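Local coordinates for angiopoietin-related protein 3 (Homo sapiens, PDB 6EUA) that raises plasma triglycerides by inhibiting lipoprotein lipase, and mediates endothelial cell adhesion through its C-terminal fibrinogen-like domain, the part described here, at residues A[68-73]-A[123-128]; A[79-84]-A[168-173]; A[178-183]-A[212-217]. One frame throughout, in Å; residues are numbered along the deposited sequence.

Contact 1 (A[68-73]-A[123-128])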
loop_
_atom_site.group_PDB
_atom_site.type_symbol
_atom_site.label_atom_id
_atom_site.label_comp_id
_atom_site.label_asym_id
_atom_site.label_seq_id
_atom_site.Cartn_x
_atom_site.Cartn_y
_atom_site.Cartn_z
ATOM N N ASN A 68 -19.559 0.321 13.325
ATOM C CA ASN A 68 -18.428 0.127 12.431
ATOM C C ASN A 68 -18.810 0.293 10.964
ATOM O O ASN A 68 -18.008 0.832 10.180
ATOM C CB ASN A 68 -17.798 -1.233 12.718
ATOM C CG ASN A 68 -16.889 -1.187 13.941
ATOM O OD1 ASN A 68 -16.464 -0.111 14.365
ATOM N ND2 ASN A 68 -16.633 -2.342 14.541
ATOM N N TYR A 69 -20.020 -0.131 10.563
ATOM C CA TYR A 69 -20.434 0.176 9.197
ATOM C C TYR A 69 -20.636 1.676 9.008
ATOM O O TYR A 69 -20.445 2.189 7.893
ATOM C CB TYR A 69 -21.691 -0.615 8.813
ATOM C CG TYR A 69 -21.368 -1.909 8.076
ATOM C CD1 TYR A 69 -21.411 -3.135 8.741
ATOM C CD2 TYR A 69 -20.990 -1.904 6.730
ATOM C CE1 TYR A 69 -21.094 -4.319 8.094
ATOM C CE2 TYR A 69 -20.677 -3.094 6.063
ATOM C CZ TYR A 69 -20.729 -4.299 6.756
ATOM O OH TYR A 69 -20.427 -5.488 6.114
ATOM N N LYS A 70 -20.940 2.402 10.085
ATOM C CA LYS A 70 -21.084 3.848 9.971
ATOM C C LYS A 70 -19.726 4.559 9.868
ATOM O O LYS A 70 -19.575 5.489 9.072
ATOM C CB LYS A 70 -21.898 4.377 11.151
ATOM C CG LYS A 70 -21.868 5.878 11.334
ATOM C CD LYS A 70 -22.430 6.245 12.702
ATOM C CE LYS A 70 -23.908 6.548 12.637
ATOM N NZ LYS A 70 -24.159 7.968 12.241
ATOM N N TYR A 71 -18.721 4.136 10.638
ATOM C CA TYR A 71 -17.463 4.873 10.707
ATOM C C TYR A 71 -16.311 4.248 9.918
ATOM O O TYR A 71 -15.301 4.927 9.700
ATOM C CB TYR A 71 -17.037 5.052 12.171
ATOM C CG TYR A 71 -18.012 5.893 12.967
ATOM C CD1 TYR A 71 -18.240 7.225 12.643
ATOM C CD2 TYR A 71 -18.735 5.344 14.020
ATOM C CE1 TYR A 71 -19.142 8.001 13.368
ATOM C CE2 TYR A 71 -19.636 6.109 14.752
ATOM C CZ TYR A 71 -19.835 7.436 14.421
ATOM O OH TYR A 71 -20.731 8.190 15.143
ATOM N N GLY A 72 -16.438 3.010 9.467
ATOM C CA GLY A 72 -15.422 2.367 8.656
ATOM C C GLY A 72 -14.779 1.192 9.376
ATOM O O GLY A 72 -14.687 1.159 10.607
ATOM N N PHE A 73 -14.324 0.209 8.593
ATOM C CA PHE A 73 -13.485 -0.864 9.125
ATOM C C PHE A 73 -12.656 -1.468 8.002
ATOM O O PHE A 73 -12.990 -1.335 6.822
ATOM C CB PHE A 73 -14.302 -1.973 9.802
ATOM C CG PHE A 73 -15.299 -2.638 8.888
ATOM C CD1 PHE A 73 -14.920 -3.689 8.047
ATOM C CD2 PHE A 73 -16.618 -2.193 8.859
ATOM C CE1 PHE A 73 -15.856 -4.296 7.205
ATOM C CE2 PHE A 73 -17.556 -2.790 8.025
ATOM C CZ PHE A 73 -17.175 -3.841 7.194
ATOM N N THR A 123 -32.269 8.725 7.718
ATOM C CA THR A 123 -32.988 7.806 6.843
ATOM C C THR A 123 -32.403 6.396 6.865
ATOM O O THR A 123 -32.774 5.572 6.020
ATOM C CB THR A 123 -32.992 8.323 5.398
ATOM O OG1 THR A 123 -31.663 8.261 4.860
ATOM C CG2 THR A 123 -33.513 9.758 5.316
ATOM N N ASN A 124 -31.514 6.099 7.817
ATOM C CA ASN A 124 -30.728 4.865 7.795
ATOM C C ASN A 124 -29.987 4.731 6.465
ATOM O O ASN A 124 -29.911 3.648 5.878
ATOM C CB ASN A 124 -31.596 3.630 8.063
ATOM C CG ASN A 124 -32.058 3.539 9.505
ATOM O OD1 ASN A 124 -31.298 3.819 10.439
ATOM N ND2 ASN A 124 -33.317 3.151 9.695
ATOM N N TYR A 125 -29.472 5.862 5.970
ATOM C CA TYR A 125 -28.620 5.900 4.778
ATOM C C TYR A 125 -29.318 5.279 3.565
ATOM O O TYR A 125 -28.773 4.410 2.880
ATOM C CB TYR A 125 -27.273 5.225 5.063
ATOM C CG TYR A 125 -26.478 5.933 6.139
ATOM C CD1 TYR A 125 -25.946 7.192 5.905
ATOM C CD2 TYR A 125 -26.274 5.357 7.389
ATOM C CE1 TYR A 125 -25.223 7.851 6.869
ATOM C CE2 TYR A 125 -25.547 6.017 8.373
ATOM C CZ TYR A 125 -25.023 7.267 8.103
ATOM O OH TYR A 125 -24.288 7.958 9.051
ATOM N N THR A 126 -30.539 5.743 3.299
ATOM C CA THR A 126 -31.358 5.136 2.255
ATOM C C THR A 126 -30.763 5.389 0.875
ATOM O O THR A 126 -30.432 6.526 0.524
ATOM C CB THR A 126 -32.777 5.672 2.330
ATOM O OG1 THR A 126 -33.325 5.326 3.607
ATOM C CG2 THR A 126 -33.632 5.052 1.242
ATOM N N LEU A 127 -30.635 4.321 0.094
ATOM C CA LEU A 127 -30.000 4.350 -1.214
ATOM C C LEU A 127 -31.044 4.193 -2.310
ATOM O O LEU A 127 -31.919 3.330 -2.218
ATOM C CB LEU A 127 -28.967 3.234 -1.325
ATOM C CG LEU A 127 -28.126 3.207 -2.592
ATOM C CD1 LEU A 127 -27.097 4.323 -2.493
ATOM C CD2 LEU A 127 -27.446 1.854 -2.727
ATOM N N HIS A 128 -30.947 5.022 -3.349
ATOM C CA HIS A 128 -31.865 4.981 -4.487
ATOM C C HIS A 128 -31.032 4.892 -5.764
ATOM O O HIS A 128 -30.330 5.848 -6.114
ATOM C CB HIS A 128 -32.774 6.215 -4.492
ATOM C CG HIS A 128 -33.788 6.222 -5.593
ATOM N ND1 HIS A 128 -33.631 6.960 -6.747
ATOM C CD2 HIS A 128 -34.979 5.587 -5.716
ATOM C CE1 HIS A 128 -34.674 6.772 -7.536
ATOM N NE2 HIS A 128 -35.508 5.945 -6.933
#
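Lys-70 reaches out from the end of helix 66-71 and sets its ammonium against the phenol of Tyr-125, a residue of the turn leading into strand 127-134. Lys-70 NZ donates to Tyr-125 OH over 3.2 Å, arriving at the edge of the ring and near its plane, so the contact belongs to the hydroxyl and not to the aromatic face. The two side chains meet at about a right angle. CG of Lys-70 stands anti to the backbone N (chi1 167°), which brings it beside the hydroxyl, and bends at chi3 and chi4 then turn CE and NZ back to it; Lys-70 CG and CE each pass 3.9 Å from Tyr-125 OH. On the way, Lys-70 CD passes 3.3 Å above the plane of the Tyr-71 ring, toward its rim. Lysine suits the place because it couples a long apolar stem to a charged tip, and tyrosine because its hydroxyl carries polarity to the end of an otherwise buried ring. The stronger polar partner of that hydroxyl is Glu-85 OE2, whose negative charge probably helps hold the ammonium nearby. With an alanine in place of Lys-70, Tyr-125 OH would probably keep Glu-85 but lose its amine donor, and Tyr-71 would lose the methylene over its ring. The turn is braced by an ST motif, Thr-126 N donating to Thr-123 OG1. Helix 84-91 lies alongside both partners, meeting Lys-70 through Glu-85 and the Tyr-125 ring through Leu-84, while strand 147-149 packs against Asn-124 and Thr-126.

Contact 2 (A[79-84]-A[168-173])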
loop_
_atom_site.group_PDB
_atom_site.type_symbol
_atom_site.label_atom_id
_atom_site.label_comp_id
_atom_site.label_asym_id
_atom_site.label_seq_id
_atom_site.Cartn_x
_atom_site.Cartn_y
_atom_site.Cartn_z
ATOM N N GLU A 79 -8.741 -5.132 2.202
ATOM C CA GLU A 79 -10.191 -5.203 2.280
ATOM C C GLU A 79 -10.703 -4.205 3.310
ATOM O O GLU A 79 -10.190 -4.152 4.429
ATOM C CB GLU A 79 -10.650 -6.613 2.636
ATOM C CG GLU A 79 -10.093 -7.717 1.765
ATOM C CD GLU A 79 -10.762 -9.050 2.085
ATOM O OE1 GLU A 79 -10.768 -9.431 3.275
ATOM O OE2 GLU A 79 -11.333 -9.675 1.165
ATOM N N PHE A 80 -11.716 -3.424 2.932
ATOM C CA PHE A 80 -12.200 -2.368 3.808
ATOM C C PHE A 80 -13.604 -1.956 3.394
ATOM O O PHE A 80 -14.068 -2.232 2.282
ATOM C CB PHE A 80 -11.279 -1.136 3.784
ATOM C CG PHE A 80 -11.456 -0.292 2.566
ATOM C CD1 PHE A 80 -10.719 -0.550 1.423
ATOM C CD2 PHE A 80 -12.383 0.748 2.548
ATOM C CE1 PHE A 80 -10.895 0.220 0.277
ATOM C CE2 PHE A 80 -12.573 1.511 1.413
ATOM C CZ PHE A 80 -11.824 1.248 0.270
ATOM N N TRP A 81 -14.242 -1.220 4.304
ATOM C CA TRP A 81 -15.499 -0.520 4.075
ATOM C C TRP A 81 -15.307 0.911 4.554
ATOM O O TRP A 81 -14.921 1.128 5.706
ATOM C CB TRP A 81 -16.636 -1.190 4.840
ATOM C CG TRP A 81 -17.883 -0.370 4.851
ATOM C CD1 TRP A 81 -18.334 0.432 5.855
ATOM C CD2 TRP A 81 -18.847 -0.283 3.800
ATOM N NE1 TRP A 81 -19.525 1.013 5.495
ATOM C CE2 TRP A 81 -19.868 0.583 4.238
ATOM C CE3 TRP A 81 -18.950 -0.860 2.529
ATOM C CZ2 TRP A 81 -20.979 0.880 3.459
ATOM C CZ3 TRP A 81 -20.052 -0.550 1.751
ATOM C CH2 TRP A 81 -21.050 0.313 2.222
ATOM N N LEU A 82 -15.543 1.886 3.676
ATOM C CA LEU A 82 -15.110 3.244 3.995
ATOM C C LEU A 82 -15.850 3.810 5.212
ATOM O O LEU A 82 -15.253 4.513 6.039
ATOM C CB LEU A 82 -15.295 4.149 2.787
ATOM C CG LEU A 82 -14.844 5.595 3.051
ATOM C CD1 LEU A 82 -13.352 5.660 3.407
ATOM C CD2 LEU A 82 -15.147 6.461 1.832
ATOM N N GLY A 83 -17.137 3.491 5.353
ATOM C CA GLY A 83 -17.937 4.078 6.456
ATOM C C GLY A 83 -19.058 4.902 5.869
ATOM O O GLY A 83 -18.852 5.766 5.011
ATOM N N LEU A 84 -20.291 4.607 6.309
ATOM C CA LEU A 84 -21.462 5.296 5.766
ATOM C C LEU A 84 -21.393 6.797 6.027
ATOM O O LEU A 84 -21.717 7.607 5.145
ATOM C CB LEU A 84 -22.746 4.706 6.354
ATOM C CG LEU A 84 -23.094 3.323 5.792
ATOM C CD1 LEU A 84 -24.205 2.604 6.595
ATOM C CD2 LEU A 84 -23.479 3.436 4.322
ATOM N N GLY A 168 -23.476 -5.756 6.459
ATOM C CA GLY A 168 -24.288 -4.556 6.318
ATOM C C GLY A 168 -24.549 -4.251 4.853
ATOM O O GLY A 168 -23.618 -4.163 4.052
ATOM N N TRP A 169 -25.829 -4.070 4.516
ATOM C CA TRP A 169 -26.235 -3.928 3.121
ATOM C C TRP A 169 -27.559 -3.183 3.032
ATOM O O TRP A 169 -28.288 -3.045 4.018
ATOM C CB TRP A 169 -26.361 -5.294 2.422
ATOM C CG TRP A 169 -26.333 -5.216 0.915
ATOM C CD1 TRP A 169 -27.318 -5.624 0.024
ATOM C CD2 TRP A 169 -25.264 -4.700 0.114
ATOM N NE1 TRP A 169 -26.911 -5.382 -1.266
ATOM C CE2 TRP A 169 -25.654 -4.822 -1.238
ATOM C CE3 TRP A 169 -24.005 -4.145 0.410
ATOM C CZ2 TRP A 169 -24.832 -4.405 -2.291
ATOM C CZ3 TRP A 169 -23.180 -3.747 -0.643
ATOM C CH2 TRP A 169 -23.601 -3.872 -1.971
ATOM N N TRP A 170 -27.865 -2.718 1.822
ATOM C CA TRP A 170 -29.102 -2.000 1.535
ATOM C C TRP A 170 -30.160 -2.985 1.046
ATOM O O TRP A 170 -29.878 -3.821 0.182
ATOM C CB TRP A 170 -28.862 -0.923 0.477
ATOM C CG TRP A 170 -27.992 0.272 0.886
ATOM C CD1 TRP A 170 -28.407 1.414 1.536
ATOM C CD2 TRP A 170 -26.587 0.444 0.644
ATOM N NE1 TRP A 170 -27.347 2.276 1.707
ATOM C CE2 TRP A 170 -26.222 1.711 1.166
ATOM C CE3 TRP A 170 -25.604 -0.345 0.032
ATOM C CZ2 TRP A 170 -24.916 2.202 1.102
ATOM C CZ3 TRP A 170 -24.304 0.147 -0.045
ATOM C CH2 TRP A 170 -23.970 1.408 0.500
ATOM N N TRP A 171 -31.376 -2.880 1.586
ATOM C CA TRP A 171 -32.396 -3.889 1.333
ATOM C C TRP A 171 -33.739 -3.240 1.043
ATOM O O TRP A 171 -34.017 -2.114 1.457
ATOM C CB TRP A 171 -32.554 -4.858 2.516
ATOM C CG TRP A 171 -31.338 -5.727 2.745
ATOM C CD1 TRP A 171 -30.446 -5.643 3.785
ATOM C CD2 TRP A 171 -30.876 -6.802 1.911
ATOM N NE1 TRP A 171 -29.465 -6.600 3.647
ATOM C CE2 TRP A 171 -29.702 -7.320 2.507
ATOM C CE3 TRP A 171 -31.333 -7.366 0.714
ATOM C CZ2 TRP A 171 -28.982 -8.376 1.945
ATOM C CZ3 TRP A 171 -30.623 -8.427 0.165
ATOM C CH2 TRP A 171 -29.461 -8.919 0.782
ATOM N N HIS A 172 -34.562 -3.989 0.314
ATOM C CA HIS A 172 -35.980 -3.722 0.138
ATOM C C HIS A 172 -36.676 -5.074 0.239
ATOM O O HIS A 172 -36.025 -6.120 0.200
ATOM C CB HIS A 172 -36.232 -3.025 -1.206
ATOM C CG HIS A 172 -37.657 -3.037 -1.659
ATOM N ND1 HIS A 172 -38.004 -3.275 -2.971
ATOM C CD2 HIS A 172 -38.811 -2.757 -1.010
ATOM C CE1 HIS A 172 -39.315 -3.198 -3.099
ATOM N NE2 HIS A 172 -39.830 -2.897 -1.921
ATOM N N ASP A 173 -38.006 -5.050 0.404
ATOM C CA ASP A 173 -38.803 -6.273 0.517
ATOM C C ASP A 173 -38.492 -7.296 -0.571
ATOM O O ASP A 173 -38.664 -8.500 -0.352
ATOM C CB ASP A 173 -40.300 -5.942 0.469
ATOM C CG ASP A 173 -40.641 -4.635 1.157
ATOM O OD1 ASP A 173 -41.332 -3.795 0.540
ATOM O OD2 ASP A 173 -40.223 -4.446 2.316
#
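Two tryptophans, Trp-81 and Trp-170, meet in the buried core of the fibrinogen-like domain, where short strand 80-81 of the large antiparallel sheet faces strand 169-171 of a separate two-stranded sheet. They touch through the far corners of their six-membered rings: Trp-81 CH2 lies 3.6 Å from Trp-170 CH2 and 4.0 Å from Trp-170 CZ3. Trp-170 CH2 comes to the edge of the Trp-81 ring, near its plane, but the ring planes are inclined at 55° and the centroids are 5.9 Å apart, an oblique meeting between stacked and perpendicular. CG of Trp-81 is anti to its backbone N (chi1 169°), which extends the indole across the gap, so that its CH2 corner reaches Trp-170. Leu-84 completes the apolar patch: its CD2 approaches Trp-170 CZ2 at 3.7 Å, the two side chains running past each other in opposite directions. In the fibrinogen C-terminal fold the central sheet carries a further, loop-rich lobe, and the contact probably lies where the two are joined, with large indoles spanning the wide gap between the backbones. Each indole also has a nitrogen to satisfy in the core. Trp-81 NE1 bonds the carbonyl of Tyr-69 and Trp-170 NE1 that of Tyr-125, which fixes how both rings are turned; tryptophan suits both places by joining a wide apolar ring to one N-H donor. Trp-170 CE3 sits 4.1 Å above one face of the Trp-169 ring, offset to its rim. Gly-83, the N-cap of helix 84-91, has a positive phi at which a side chain would jam against the carbonyl O of Leu-82; it turns the chain from strand to helix and so delivers Leu-84 to the indole.

Contact 3 (A[178-183]-A[212-217])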
loop_
_atom_site.group_PDB
_atom_site.type_symbol
_atom_site.label_atom_id
_atom_site.label_comp_id
_atom_site.label_asym_id
_atom_site.label_seq_id
_atom_site.Cartn_x
_atom_site.Cartn_y
_atom_site.Cartn_z
ATOM N N ASN A 178 -27.690 -10.287 -3.583
ATOM C CA ASN A 178 -26.953 -9.123 -4.065
ATOM C C ASN A 178 -26.025 -8.536 -2.997
ATOM O O ASN A 178 -25.607 -7.376 -3.127
ATOM C CB ASN A 178 -27.936 -8.042 -4.528
ATOM C CG ASN A 178 -28.623 -7.332 -3.346
ATOM O OD1 ASN A 178 -28.745 -7.884 -2.257
ATOM N ND2 ASN A 178 -29.064 -6.105 -3.568
ATOM N N ASN A 179 -25.721 -9.274 -1.933
ATOM C CA ASN A 179 -25.049 -8.720 -0.760
ATOM C C ASN A 179 -23.545 -8.839 -0.925
ATOM O O ASN A 179 -22.925 -9.803 -0.479
ATOM C CB ASN A 179 -25.532 -9.409 0.508
ATOM C CG ASN A 179 -24.967 -8.774 1.780
ATOM O OD1 ASN A 179 -24.105 -7.884 1.732
ATOM N ND2 ASN A 179 -25.463 -9.236 2.936
ATOM N N LEU A 180 -22.943 -7.808 -1.517
ATOM C CA LEU A 180 -21.494 -7.771 -1.666
ATOM C C LEU A 180 -20.768 -7.646 -0.334
ATOM O O LEU A 180 -19.554 -7.891 -0.285
ATOM C CB LEU A 180 -21.094 -6.623 -2.585
ATOM C CG LEU A 180 -21.740 -6.641 -3.971
ATOM C CD1 LEU A 180 -21.058 -5.626 -4.858
ATOM C CD2 LEU A 180 -21.698 -8.043 -4.602
ATOM N N ASN A 181 -21.472 -7.263 0.737
ATOM C CA ASN A 181 -20.908 -7.258 2.083
ATOM C C ASN A 181 -21.309 -8.512 2.862
ATOM O O ASN A 181 -21.234 -8.528 4.102
ATOM C CB ASN A 181 -21.330 -5.985 2.829
ATOM C CG ASN A 181 -20.646 -4.722 2.285
ATOM O OD1 ASN A 181 -19.690 -4.796 1.514
ATOM N ND2 ASN A 181 -21.156 -3.560 2.679
ATOM N N GLY A 182 -21.726 -9.560 2.150
ATOM C CA GLY A 182 -22.216 -10.775 2.760
ATOM C C GLY A 182 -21.098 -11.685 3.237
ATOM O O GLY A 182 -19.915 -11.344 3.217
ATOM N N LYS A 183 -21.498 -12.871 3.695
ATOM C CA LYS A 183 -20.540 -13.825 4.238
ATOM C C LYS A 183 -19.676 -14.383 3.115
ATOM O O LYS A 183 -20.197 -14.896 2.118
ATOM C CB LYS A 183 -21.262 -14.949 4.971
ATOM C CG LYS A 183 -20.349 -16.102 5.378
ATOM C CD LYS A 183 -19.971 -16.042 6.849
ATOM C CE LYS A 183 -19.018 -17.178 7.224
ATOM N NZ LYS A 183 -17.614 -16.935 6.759
ATOM N N LYS A 212 -15.453 -13.650 -6.488
ATOM C CA LYS A 212 -14.240 -13.815 -5.699
ATOM C C LYS A 212 -13.759 -12.506 -5.079
ATOM O O LYS A 212 -13.190 -12.515 -3.978
ATOM C CB LYS A 212 -13.117 -14.409 -6.571
ATOM C CG LYS A 212 -11.722 -14.304 -5.954
ATOM C CD LYS A 212 -10.684 -15.077 -6.733
ATOM C CE LYS A 212 -10.355 -14.399 -8.056
ATOM N NZ LYS A 212 -10.012 -15.396 -9.111
ATOM N N SER A 213 -13.979 -11.378 -5.753
ATOM C CA SER A 213 -13.493 -10.093 -5.276
ATOM C C SER A 213 -14.437 -9.007 -5.769
ATOM O O SER A 213 -15.037 -9.131 -6.841
ATOM C CB SER A 213 -12.044 -9.832 -5.730
ATOM O OG SER A 213 -11.948 -9.738 -7.139
ATOM N N THR A 214 -14.604 -7.960 -4.956
ATOM C CA THR A 214 -15.521 -6.876 -5.274
ATOM C C THR A 214 -14.838 -5.531 -5.084
ATOM O O THR A 214 -13.956 -5.380 -4.236
ATOM C CB THR A 214 -16.811 -6.905 -4.385
ATOM O OG1 THR A 214 -16.480 -6.626 -3.007
ATOM C CG2 THR A 214 -17.516 -8.260 -4.490
ATOM N N LYS A 215 -15.273 -4.551 -5.876
ATOM C CA LYS A 215 -14.994 -3.146 -5.626
ATOM C C LYS A 215 -16.290 -2.374 -5.782
ATOM O O LYS A 215 -17.074 -2.646 -6.696
ATOM C CB LYS A 215 -13.964 -2.564 -6.599
ATOM C CG LYS A 215 -12.509 -2.961 -6.353
ATOM C CD LYS A 215 -11.649 -2.467 -7.504
ATOM C CE LYS A 215 -10.196 -2.897 -7.371
ATOM N NZ LYS A 215 -9.267 -1.911 -7.987
ATOM N N MET A 216 -16.502 -1.396 -4.910
ATOM C CA MET A 216 -17.555 -0.403 -5.078
ATOM C C MET A 216 -16.901 0.967 -5.161
ATOM O O MET A 216 -16.103 1.329 -4.288
ATOM C CB MET A 216 -18.567 -0.476 -3.930
ATOM C CG MET A 216 -19.090 -1.906 -3.703
ATOM S SD MET A 216 -20.381 -2.011 -2.445
ATOM C CE MET A 216 -21.637 -1.010 -3.229
ATOM N N LEU A 217 -17.231 1.722 -6.216
ATOM C CA LEU A 217 -16.554 2.972 -6.539
ATOM C C LEU A 217 -17.563 4.067 -6.865
ATOM O O LEU A 217 -18.534 3.819 -7.580
ATOM C CB LEU A 217 -15.611 2.789 -7.738
ATOM C CG LEU A 217 -14.475 1.791 -7.494
ATOM C CD1 LEU A 217 -14.551 0.638 -8.482
ATOM C CD2 LEU A 217 -13.126 2.497 -7.546
#
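Leu-180 is an apolar residue amid asparagines: Asn-178, Asn-179 and Asn-181 flank it in a loop without helix or strand, yet it alone of them points its CB toward strand 213-220 and makes the apolar contacts there. Its two methyls part company. CD2 meets Thr-214 CG2 at 4.2 Å, while CD1 approaches Met-216 CG at 4.4 Å, a fairly loose apolar contact. Thr-214 and Met-216 are two apart on the strand and therefore share a face, whereas Lys-215 between them points away and pairs with Asp-42. Threonine serves both sides of its position: chi1 of 67° turns CG2 to the leucine and lets OG1 bond Gln-53 OE1. Methionine offers an unbranched, flexible chain beside the leucine. The loop holds Leu-180 in place by its backbone, an inverse gamma turn centred on Asn-179 running into a type I turn closed by Gly-182 N to Asn-179 O at 2.9 Å. A weak bond from Asn-181 N to Asn-179 OD1 adds to it. At Gly-182 a CB would collide with Asn-179 O, hence the glycine. Arg-55 of strand 47-55 takes the carbonyls of Leu-180 and Gly-182 with its NH1. Strand 213-220 runs between strands 47-55 and 96-104, and Leu-180 lies across it, reaching Ile-100 and Leu-102 on the latter.

The three contacts line up through the core of one fibrinogen-like domain: the centres of contacts 1 and 2 are about 6 Å apart, those of 2 and 3 about 9 Å, and those of 1 and 3 about 15 Å. Along the chain the segments of contacts 1 and 2 alternate, and contact 3 follows both. All three reach the large antiparallel sheet, where Phe-73 O probably bonds Trp-81 N, tying segment 68-73 to 79-84. Asn-181 ND2 bonds the carbonyl of Gly-168 and so joins contact 3 to contact 2. Pieces far apart in sequence, helix 66-71, strand 169-171 and the loop at 178-183, are thereby fastened to one compact globule.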